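PDB 3OCJ: putative exported protein from Bordetella parapertussis, which is of unknown function but probably belongs to the S-adenosylmethionine-dependent methyltransferases, and binds a palmitic acid molecule in the crystal. Local coordinates for residues A[98-103]-A[293-298]; A[106-111]-A[192-197]; A[238-243]-A[248-253]. All blocks are in the same frame, centred on the assembly; numbering follows the deposited sequence.

Contact 1: A[98-103]-A[293-298]. With PLM (palmitic acid), chain D.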
loop_
_atom_site.group_PDB
_atom_site.type_symbol
_atom_site.label_atom_id
_atom_site.label_comp_id
_atom_site.label_asym_id
_atom_site.label_seq_id
_atom_site.Cartn_x
_atom_site.Cartn_y
_atom_site.Cartn_z
ATOM N N VAL A 98 -8.159 5.633 -1.854
ATOM C CA VAL A 98 -7.142 5.975 -2.841
ATOM C C VAL A 98 -6.571 7.357 -2.522
ATOM O O VAL A 98 -5.351 7.571 -2.606
ATOM C CB VAL A 98 -7.716 5.948 -4.284
ATOM C CG1 VAL A 98 -6.681 6.449 -5.286
ATOM C CG2 VAL A 98 -8.161 4.525 -4.643
ATOM N N LEU A 99 -7.443 8.303 -2.173
ATOM C CA LEU A 99 -6.976 9.623 -1.784
ATOM C C LEU A 99 -6.039 9.493 -0.591
ATOM O O LEU A 99 -4.991 10.130 -0.549
ATOM C CB LEU A 99 -8.160 10.520 -1.436
ATOM C CG LEU A 99 -9.051 10.901 -2.621
ATOM C CD1 LEU A 99 -10.350 11.531 -2.141
ATOM C CD2 LEU A 99 -8.312 11.857 -3.544
ATOM N N ALA A 100 -6.403 8.630 0.354
ATOM C CA ALA A 100 -5.608 8.429 1.563
ATOM C C ALA A 100 -4.223 7.834 1.271
ATOM O O ALA A 100 -3.233 8.260 1.855
ATOM C CB ALA A 100 -6.362 7.571 2.551
ATOM N N THR A 101 -4.137 6.846 0.381
ATOM C CA THR A 101 -2.816 6.293 0.103
ATOM C C THR A 101 -1.919 7.289 -0.622
ATOM O O THR A 101 -0.706 7.247 -0.454
ATOM C CB THR A 101 -2.857 4.910 -0.602
ATOM O OG1 THR A 101 -1.576 4.285 -0.471
ATOM C CG2 THR A 101 -3.203 5.043 -2.083
ATOM N N ARG A 102 -2.489 8.194 -1.431
ATOM C CA ARG A 102 -1.656 9.240 -2.038
ATOM C C ARG A 102 -1.171 10.245 -1.002
ATOM O O ARG A 102 -0.037 10.731 -1.073
ATOM C CB ARG A 102 -2.361 9.969 -3.189
ATOM C CG ARG A 102 -2.661 9.058 -4.331
ATOM C CD ARG A 102 -2.736 9.778 -5.672
ATOM N NE ARG A 102 -3.160 8.800 -6.650
ATOM C CZ ARG A 102 -4.411 8.660 -7.061
ATOM N NH1 ARG A 102 -5.355 9.489 -6.622
ATOM N NH2 ARG A 102 -4.708 7.708 -7.932
ATOM N N GLU A 103 -2.029 10.570 -0.034
ATOM C CA GLU A 103 -1.603 11.427 1.069
ATOM C C GLU A 103 -0.501 10.734 1.857
ATOM O O GLU A 103 0.506 11.350 2.198
ATOM C CB GLU A 103 -2.772 11.741 1.995
ATOM C CG GLU A 103 -3.833 12.660 1.420
ATOM C CD GLU A 103 -4.967 12.839 2.396
ATOM O OE1 GLU A 103 -4.727 13.478 3.438
ATOM O OE2 GLU A 103 -6.067 12.327 2.129
ATOM N N ALA A 293 -8.517 12.184 6.467
ATOM C CA ALA A 293 -9.645 11.437 7.009
ATOM C C ALA A 293 -9.240 10.351 8.017
ATOM O O ALA A 293 -10.105 9.687 8.584
ATOM C CB ALA A 293 -10.482 10.814 5.865
ATOM N N ARG A 294 -7.937 10.171 8.208
ATOM C CA ARG A 294 -7.344 9.175 9.124
ATOM C C ARG A 294 -7.608 7.738 8.695
ATOM O O ARG A 294 -7.690 6.840 9.534
ATOM C CB ARG A 294 -7.789 9.372 10.584
ATOM C CG ARG A 294 -7.272 10.650 11.292
ATOM C CD ARG A 294 -8.173 11.837 11.049
ATOM N NE ARG A 294 -7.828 12.940 11.962
ATOM C CZ ARG A 294 -6.991 13.933 11.669
ATOM N NH1 ARG A 294 -6.392 13.993 10.493
ATOM N NH2 ARG A 294 -6.752 14.878 12.577
ATOM N N LEU A 295 -7.698 7.538 7.383
ATOM C CA LEU A 295 -7.866 6.205 6.798
ATOM C C LEU A 295 -6.561 5.418 6.706
ATOM O O LEU A 295 -6.580 4.183 6.712
ATOM C CB LEU A 295 -8.436 6.320 5.388
ATOM C CG LEU A 295 -9.615 7.291 5.239
ATOM C CD1 LEU A 295 -10.067 7.394 3.780
ATOM C CD2 LEU A 295 -10.786 6.921 6.136
ATOM N N PHE A 296 -5.438 6.109 6.571
ATOM C CA PHE A 296 -4.189 5.424 6.245
ATOM C C PHE A 296 -3.006 6.188 6.832
ATOM O O PHE A 296 -2.190 6.743 6.089
ATOM C CB PHE A 296 -4.048 5.311 4.718
ATOM C CG PHE A 296 -3.228 4.124 4.232
ATOM C CD1 PHE A 296 -2.415 3.372 5.079
ATOM C CD2 PHE A 296 -3.305 3.769 2.890
ATOM C CE1 PHE A 296 -1.683 2.268 4.573
ATOM C CE2 PHE A 296 -2.586 2.692 2.380
ATOM C CZ PHE A 296 -1.783 1.934 3.225
ATOM N N PRO A 297 -2.882 6.190 8.168
ATOM C CA PRO A 297 -1.775 6.933 8.771
ATOM C C PRO A 297 -0.410 6.345 8.459
ATOM O O PRO A 297 -0.237 5.145 8.209
ATOM C CB PRO A 297 -2.041 6.819 10.278
ATOM C CG PRO A 297 -3.505 6.474 10.409
ATOM C CD PRO A 297 -3.813 5.646 9.175
ATOM N N THR A 298 0.570 7.239 8.511
ATOM C CA THR A 298 1.985 6.921 8.449
ATOM C C THR A 298 2.492 6.954 9.880
ATOM O O THR A 298 2.039 7.776 10.683
ATOM C CB THR A 298 2.689 7.975 7.597
ATOM O OG1 THR A 298 2.209 7.886 6.250
ATOM C CG2 THR A 298 4.218 7.848 7.616
HETATM C C1 PLM D . -1.750 -1.849 -0.868
HETATM O O1 PLM D . -0.976 -0.877 -0.741
HETATM O O2 PLM D . -1.279 -2.930 -1.281
HETATM C C2 PLM D . -3.232 -1.754 -0.548
HETATM C C3 PLM D . -3.715 -0.322 -0.309
HETATM C C4 PLM D . -5.244 -0.339 -0.280
HETATM C C5 PLM D . -5.862 0.975 0.178
HETATM C C6 PLM D . -5.611 2.111 -0.809
HETATM C C7 PLM D . -5.727 1.677 -2.265
HETATM C C8 PLM D . -7.140 1.275 -2.673
HETATM C C9 PLM D . -7.111 0.910 -4.153
HETATM C CA PLM D . -8.488 0.930 -4.802
HETATM C CB PLM D . -8.333 1.142 -6.304
HETATM C CC PLM D . -9.579 0.734 -7.072
HETATM C CD PLM D . -9.363 0.919 -8.567
HETATM C CE PLM D . -10.551 0.346 -9.333
HETATM C CF PLM D . -10.202 0.073 -10.788
HETATM C CG PLM D . -9.787 1.331 -11.534
HETATM O O HOH W 1 -7.675 11.050 3.881
#
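Ala100, Phe296 and Thr101 account for most of the 198 Å² buried where helix 96-115 meets the loop 293-298, part of the connection between strands 286-289 and 298-302, the antiparallel pair at one end of the sheet. The methyl of Ala100 points toward the loop and is met by two consecutive residues: CB of Ala100 lies 3.7 Å from CB of Leu295, whose CD1 also touches it, and 3.9 Å from CB of Phe296. So small a side chain lets the backbones come close, with the alpha carbons of Ala100 and Phe296 5.7 Å apart. Phe296 holds its CG anti to the backbone N (chi1 -152°), which carries the ring past Ala100 to lie alongside Thr101. There CE2 of Phe296 is 3.4 Å from OG1 of Thr101, and CD2 also touches CB of Thr101. The hydroxyl has its polar partner in Arg104, which makes a cation-pi contact with Phe296 as well, and Asp291 accepts from the backbone N of both Leu295 and Phe296.

Beside the Ala100 packing, one water joins the segments: it donates to OE2 of Glu103 at 2.7 Å and accepts from N of Ala293 at 2.9 Å. The helix also borders the palmitic acid, whose atom CA lies 3.6 Å from CG2 of Val98, while its C6 is 3.9 Å from CB of Thr101. The direct contact is therefore mostly apolar, with one hydroxyl set obliquely against the ring and no hydrogen bond between the segments, and the same helix turn also lines the fatty-acid site.

Contact 2: A[106-111]-A[192-197]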
loop_
_atom_site.group_PDB
_atom_site.type_symbol
_atom_site.label_atom_id
_atom_site.label_comp_id
_atom_site.label_asym_id
_atom_site.label_seq_id
_atom_site.Cartn_x
_atom_site.Cartn_y
_atom_site.Cartn_z
ATOM N N GLY A 106 2.793 10.954 0.258
ATOM C CA GLY A 106 3.383 12.254 0.534
ATOM C C GLY A 106 4.032 12.311 1.905
ATOM O O GLY A 106 5.119 12.884 2.068
ATOM N N HIS A 107 3.367 11.741 2.908
ATOM C CA HIS A 107 3.942 11.736 4.252
ATOM C C HIS A 107 5.201 10.865 4.328
ATOM O O HIS A 107 6.157 11.211 5.026
ATOM C CB HIS A 107 2.906 11.323 5.308
ATOM C CG HIS A 107 1.793 12.311 5.472
ATOM N ND1 HIS A 107 2.015 13.631 5.806
ATOM C CD2 HIS A 107 0.452 12.170 5.356
ATOM C CE1 HIS A 107 0.857 14.264 5.873
ATOM N NE2 HIS A 107 -0.108 13.402 5.600
ATOM N N PHE A 108 5.199 9.738 3.620
ATOM C CA PHE A 108 6.401 8.913 3.521
ATOM C C PHE A 108 7.554 9.729 2.945
ATOM O O PHE A 108 8.668 9.679 3.446
ATOM C CB PHE A 108 6.156 7.689 2.621
ATOM C CG PHE A 108 5.636 6.468 3.346
ATOM C CD1 PHE A 108 4.544 6.544 4.203
ATOM C CD2 PHE A 108 6.217 5.231 3.131
ATOM C CE1 PHE A 108 4.056 5.419 4.854
ATOM C CE2 PHE A 108 5.747 4.102 3.784
ATOM C CZ PHE A 108 4.646 4.192 4.641
ATOM N N ARG A 109 7.288 10.462 1.864
ATOM C CA ARG A 109 8.344 11.235 1.236
ATOM C C ARG A 109 8.872 12.283 2.208
ATOM O O ARG A 109 10.087 12.458 2.338
ATOM C CB ARG A 109 7.847 11.872 -0.061
ATOM C CG ARG A 109 7.787 10.892 -1.226
ATOM C CD ARG A 109 7.323 11.582 -2.501
ATOM N NE ARG A 109 8.206 12.688 -2.853
ATOM C CZ ARG A 109 7.930 13.600 -3.778
ATOM N NH1 ARG A 109 6.789 13.541 -4.450
ATOM N NH2 ARG A 109 8.798 14.572 -4.031
ATOM N N ARG A 110 7.977 12.997 2.889
ATOM C CA ARG A 110 8.439 14.015 3.833
ATOM C C ARG A 110 9.249 13.402 4.972
ATOM O O ARG A 110 10.277 13.964 5.396
ATOM C CB ARG A 110 7.270 14.835 4.407
ATOM C CG ARG A 110 6.627 15.804 3.430
ATOM C CD ARG A 110 5.713 16.810 4.151
ATOM N NE ARG A 110 4.759 16.129 5.016
ATOM C CZ ARG A 110 4.743 16.192 6.346
ATOM N NH1 ARG A 110 3.844 15.483 7.019
ATOM N NH2 ARG A 110 5.605 16.956 7.012
ATOM N N ALA A 111 8.793 12.259 5.478
ATOM C CA ALA A 111 9.469 11.623 6.605
ATOM C C ALA A 111 10.838 11.106 6.178
ATOM O O ALA A 111 11.829 11.319 6.871
ATOM C CB ALA A 111 8.622 10.490 7.179
ATOM N N THR A 192 11.761 1.625 5.227
ATOM C CA THR A 192 10.386 1.972 4.929
ATOM C C THR A 192 9.605 0.729 4.460
ATOM O O THR A 192 10.146 -0.133 3.753
ATOM C CB THR A 192 10.321 3.121 3.907
ATOM O OG1 THR A 192 8.958 3.498 3.686
ATOM C CG2 THR A 192 10.983 2.716 2.598
ATOM N N SER A 193 8.346 0.641 4.877
ATOM C CA SER A 193 7.500 -0.499 4.557
ATOM C C SER A 193 6.056 -0.067 4.360
ATOM O O SER A 193 5.473 0.583 5.226
ATOM C CB SER A 193 7.565 -1.543 5.677
ATOM O OG SER A 193 6.770 -2.681 5.353
ATOM N N ASN A 194 5.488 -0.447 3.222
ATOM C CA ASN A 194 4.071 -0.220 2.965
ATOM C C ASN A 194 3.491 -1.436 2.265
ATOM O O ASN A 194 4.112 -1.986 1.365
ATOM C CB ASN A 194 3.891 1.027 2.091
ATOM C CG ASN A 194 2.436 1.301 1.746
ATOM O OD1 ASN A 194 2.019 1.173 0.587
ATOM N ND2 ASN A 194 1.659 1.670 2.736
ATOM N N GLY A 195 2.302 -1.851 2.684
ATOM C CA GLY A 195 1.541 -2.860 1.963
ATOM C C GLY A 195 1.730 -4.309 2.371
ATOM O O GLY A 195 1.424 -5.226 1.593
ATOM N N LEU A 196 2.224 -4.553 3.579
ATOM C CA LEU A 196 2.325 -5.918 4.091
ATOM C C LEU A 196 1.386 -6.154 5.256
ATOM O O LEU A 196 0.579 -7.086 5.255
ATOM C CB LEU A 196 3.746 -6.250 4.546
ATOM C CG LEU A 196 4.789 -6.590 3.496
ATOM C CD1 LEU A 196 6.102 -6.923 4.191
ATOM C CD2 LEU A 196 4.304 -7.759 2.650
ATOM N N ASN A 197 1.512 -5.314 6.282
ATOM C CA ASN A 197 0.734 -5.526 7.491
ATOM C C ASN A 197 -0.772 -5.542 7.239
ATOM O O ASN A 197 -1.511 -6.271 7.896
ATOM C CB ASN A 197 1.110 -4.500 8.580
ATOM C CG ASN A 197 1.101 -3.057 8.068
ATOM O OD1 ASN A 197 0.620 -2.758 6.970
ATOM N ND2 ASN A 197 1.611 -2.152 8.886
#
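Phe108 meets Thr192, Ser193 and Asn194 in a contact that has no hydrogen bond between the two segments and covers 134 Å². Its apolar part is the ring against aliphatic carbon: CE2 of Phe108 is 4.0 Å from CB of Asn194, with CZ almost as near. The ring and the amide of Asn194 are nearly perpendicular, their planes 81° apart. CB is the atom of Asn194 left against the ring, while the amide turns on to Ser226, where ND2 donates to OG.

Ring carbons also approach oxygen. OG1 of Thr192 sits obliquely to the ring, 3.3 Å from CE2 of Phe108 and equally close to CD2; this hydroxyl has a weak hydrogen bond to the carbonyl of Val224. The carbonyl O of Ser193 lies 3.7 Å from CZ of Phe108, at the ring edge and in its plane, where the aromatic hydrogens carry slight positive charge. That same oxygen accepts from OG1 of Thr225. Phe108 has a cation-pi partner too, Arg104, one turn earlier.

On the helix itself, NH1 of Arg110 donates to ND1 of His107 over 2.9 Å, nearly straight at 171° and close to both flat groups' planes. NH1 is shared with Glu289 in a salt bridge.

Helix 96-115 thus packs Phe108 against the C-terminal end of strand 188-192, a parallel strand of the Rossmann-like methyltransferase sheet, and against the loop that follows it. Val224 and Ser226 of strand 221-226 and Thr298 of strand 298-302 also touch the ring, and palmitic acid lies against Asn194.

Contact 3: A[238-243]-A[248-253]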
loop_
_atom_site.group_PDB
_atom_site.type_symbol
_atom_site.label_atom_id
_atom_site.label_comp_id
_atom_site.label_asym_id
_atom_site.label_seq_id
_atom_site.Cartn_x
_atom_site.Cartn_y
_atom_site.Cartn_z
ATOM N N SER A 238 -12.440 3.874 16.136
ATOM C CA SER A 238 -12.114 4.347 14.797
ATOM C C SER A 238 -11.681 5.798 14.857
ATOM O O SER A 238 -12.358 6.620 15.472
ATOM C CB SER A 238 -13.325 4.273 13.884
ATOM O OG SER A 238 -13.019 4.823 12.611
ATOM N N PRO A 239 -10.572 6.135 14.186
ATOM C CA PRO A 239 -10.134 7.532 14.086
ATOM C C PRO A 239 -10.713 8.268 12.867
ATOM O O PRO A 239 -10.380 9.429 12.654
ATOM C CB PRO A 239 -8.625 7.390 13.895
ATOM C CG PRO A 239 -8.502 6.123 13.065
ATOM C CD PRO A 239 -9.602 5.201 13.578
ATOM N N TRP A 240 -11.520 7.603 12.044
ATOM C CA TRP A 240 -12.026 8.236 10.834
ATOM C C TRP A 240 -12.687 9.567 11.140
ATOM O O TRP A 240 -13.518 9.658 12.054
ATOM C CB TRP A 240 -13.029 7.330 10.112
ATOM C CG TRP A 240 -12.416 6.153 9.413
ATOM C CD1 TRP A 240 -11.223 5.534 9.709
ATOM C CD2 TRP A 240 -12.963 5.457 8.288
ATOM N NE1 TRP A 240 -11.016 4.484 8.844
ATOM C CE2 TRP A 240 -12.059 4.428 7.953
ATOM C CE3 TRP A 240 -14.128 5.618 7.520
ATOM C CZ2 TRP A 240 -12.289 3.550 6.889
ATOM C CZ3 TRP A 240 -14.354 4.753 6.469
ATOM C CH2 TRP A 240 -13.438 3.729 6.161
ATOM N N ASP A 241 -12.326 10.597 10.376
ATOM C CA ASP A 241 -13.014 11.882 10.444
ATOM C C ASP A 241 -14.056 11.900 9.335
ATOM O O ASP A 241 -13.731 12.121 8.178
ATOM C CB ASP A 241 -12.026 13.046 10.271
ATOM C CG ASP A 241 -12.714 14.419 10.319
ATOM O OD1 ASP A 241 -13.962 14.463 10.392
ATOM O OD2 ASP A 241 -11.989 15.435 10.281
HETATM N N MSE A 242 -15.313 11.666 9.693
HETATM C CA MSE A 242 -16.353 11.566 8.674
HETATM C C MSE A 242 -16.565 12.883 7.931
HETATM O O MSE A 242 -17.063 12.888 6.804
HETATM C CB MSE A 242 -17.673 11.068 9.275
HETATM C CG MSE A 242 -17.575 9.712 9.978
HETATM SE SE MSE A 242 -16.790 8.299 8.895
HETATM C CE MSE A 242 -17.903 8.480 7.344
ATOM N N GLN A 243 -16.182 13.995 8.545
ATOM C CA GLN A 243 -16.334 15.289 7.884
ATOM C C GLN A 243 -15.300 15.491 6.784
ATOM O O GLN A 243 -15.387 16.442 6.004
ATOM C CB GLN A 243 -16.247 16.435 8.897
ATOM C CG GLN A 243 -17.476 16.542 9.779
ATOM C CD GLN A 243 -17.158 16.295 11.238
ATOM O OE1 GLN A 243 -16.675 15.227 11.605
ATOM N NE2 GLN A 243 -17.429 17.285 12.080
ATOM N N HIS A 248 -21.021 10.202 -0.723
ATOM C CA HIS A 248 -21.330 9.410 -1.906
ATOM C C HIS A 248 -20.122 8.599 -2.352
ATOM O O HIS A 248 -20.252 7.421 -2.711
ATOM C CB HIS A 248 -21.807 10.270 -3.072
ATOM C CG HIS A 248 -21.986 9.487 -4.336
ATOM N ND1 HIS A 248 -23.154 8.820 -4.638
ATOM C CD2 HIS A 248 -21.127 9.221 -5.349
ATOM C CE1 HIS A 248 -23.015 8.198 -5.797
ATOM N NE2 HIS A 248 -21.796 8.427 -6.249
ATOM N N ASP A 249 -18.950 9.230 -2.353
ATOM C CA ASP A 249 -17.746 8.521 -2.778
ATOM C C ASP A 249 -17.412 7.376 -1.832
ATOM O O ASP A 249 -16.905 6.343 -2.262
ATOM C CB ASP A 249 -16.561 9.465 -2.941
ATOM C CG ASP A 249 -16.795 10.514 -4.013
ATOM O OD1 ASP A 249 -17.626 10.267 -4.919
ATOM O OD2 ASP A 249 -16.134 11.569 -3.961
ATOM N N LEU A 250 -17.698 7.548 -0.546
ATOM C CA LEU A 250 -17.530 6.444 0.393
ATOM C C LEU A 250 -18.511 5.303 0.089
ATOM O O LEU A 250 -18.132 4.127 0.103
ATOM C CB LEU A 250 -17.687 6.918 1.846
ATOM C CG LEU A 250 -17.525 5.808 2.881
ATOM C CD1 LEU A 250 -16.136 5.167 2.816
ATOM C CD2 LEU A 250 -17.791 6.364 4.277
ATOM N N GLN A 251 -19.772 5.640 -0.187
ATOM C CA GLN A 251 -20.752 4.618 -0.547
ATOM C C GLN A 251 -20.285 3.854 -1.780
ATOM O O GLN A 251 -20.366 2.626 -1.833
ATOM C CB GLN A 251 -22.125 5.238 -0.822
ATOM C CG GLN A 251 -22.801 5.802 0.414
ATOM C CD GLN A 251 -24.178 6.365 0.117
ATOM O OE1 GLN A 251 -24.365 7.103 -0.852
ATOM N NE2 GLN A 251 -25.152 6.021 0.953
ATOM N N LEU A 252 -19.786 4.590 -2.765
ATOM C CA LEU A 252 -19.242 3.973 -3.973
ATOM C C LEU A 252 -18.110 2.996 -3.627
ATOM O O LEU A 252 -18.114 1.842 -4.060
ATOM C CB LEU A 252 -18.764 5.044 -4.952
ATOM C CG LEU A 252 -18.074 4.530 -6.221
ATOM C CD1 LEU A 252 -19.054 3.772 -7.112
ATOM C CD2 LEU A 252 -17.413 5.665 -6.998
ATOM N N GLN A 253 -17.143 3.461 -2.844
ATOM C CA GLN A 253 -16.039 2.608 -2.424
ATOM C C GLN A 253 -16.521 1.359 -1.695
ATOM O O GLN A 253 -16.040 0.255 -1.950
ATOM C CB GLN A 253 -15.091 3.383 -1.523
ATOM C CG GLN A 253 -13.994 2.514 -0.962
ATOM C CD GLN A 253 -13.037 3.322 -0.142
ATOM O OE1 GLN A 253 -12.335 4.181 -0.672
ATOM N NE2 GLN A 253 -12.989 3.049 1.155
#
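With chi1 at 180° Leu250 extends away from its backbone N, and its two methyls part toward different residues of the loop 238-243. Met242, modelled as selenomethionine, folds back through chi2 -53° and chi3 -52°, a bent chain that swings its terminal methyl over to the helix although its CB does not point there. These torsions bring CE of Met242 to 3.7 Å from CD2 of Leu250, the two side chains crossing at about a right angle. The other methyl of Leu250 takes the indole: its CD1 is 4.1 Å from CZ3 of Trp240, on the six-membered ring, in an oblique approach. With 50 Å² of its surface covered, Leu250 contributes nearly half of the 112 Å² buried by the contact.

The loop contains two small side-chain turns, one ending at Trp240 and the other starting at the next residue. Ser238 forms an ST turn, its OG accepting from N of Trp240 at 3.2 Å, while Asp241 forms an Asx turn in which OD1 accepts from N of Gln243 at 2.9 Å; this donor comes from above the carboxylate plane. The second turn leads into the 3-10 segment that begins at Met242, ahead of helix 247-261.

The two segments are only five residues apart in sequence, making this a local packing of a connection against the helix it leads into. Trp240 also rests on Pro231 and Leu295, and a bound glycerol, probably from the crystallisation liquor, lies about 3 Å from its side chain.

How the contacts relate
Contacts 1 and 2 are buried and share helix 96-115, which meets the 293-298 loop with one turn and the end of strand 188-192 with a later one; their centres are 11 Å apart. They meet where CZ of Phe296 lies 3.5 Å from ND2 of Asn194. Contact 3 is more peripheral, its centre about 18 Å from that of the chain; it touches contact 1 through Trp240 and Leu295 and a probable hydrogen bond from N of Asp241 to O of Ala293 (3.0 Å), but not contact 2. Both buried contacts set oxygens against a phenylalanine ring, contact 1 adding a water bridge, while contact 3 is aliphatic and indole packing only.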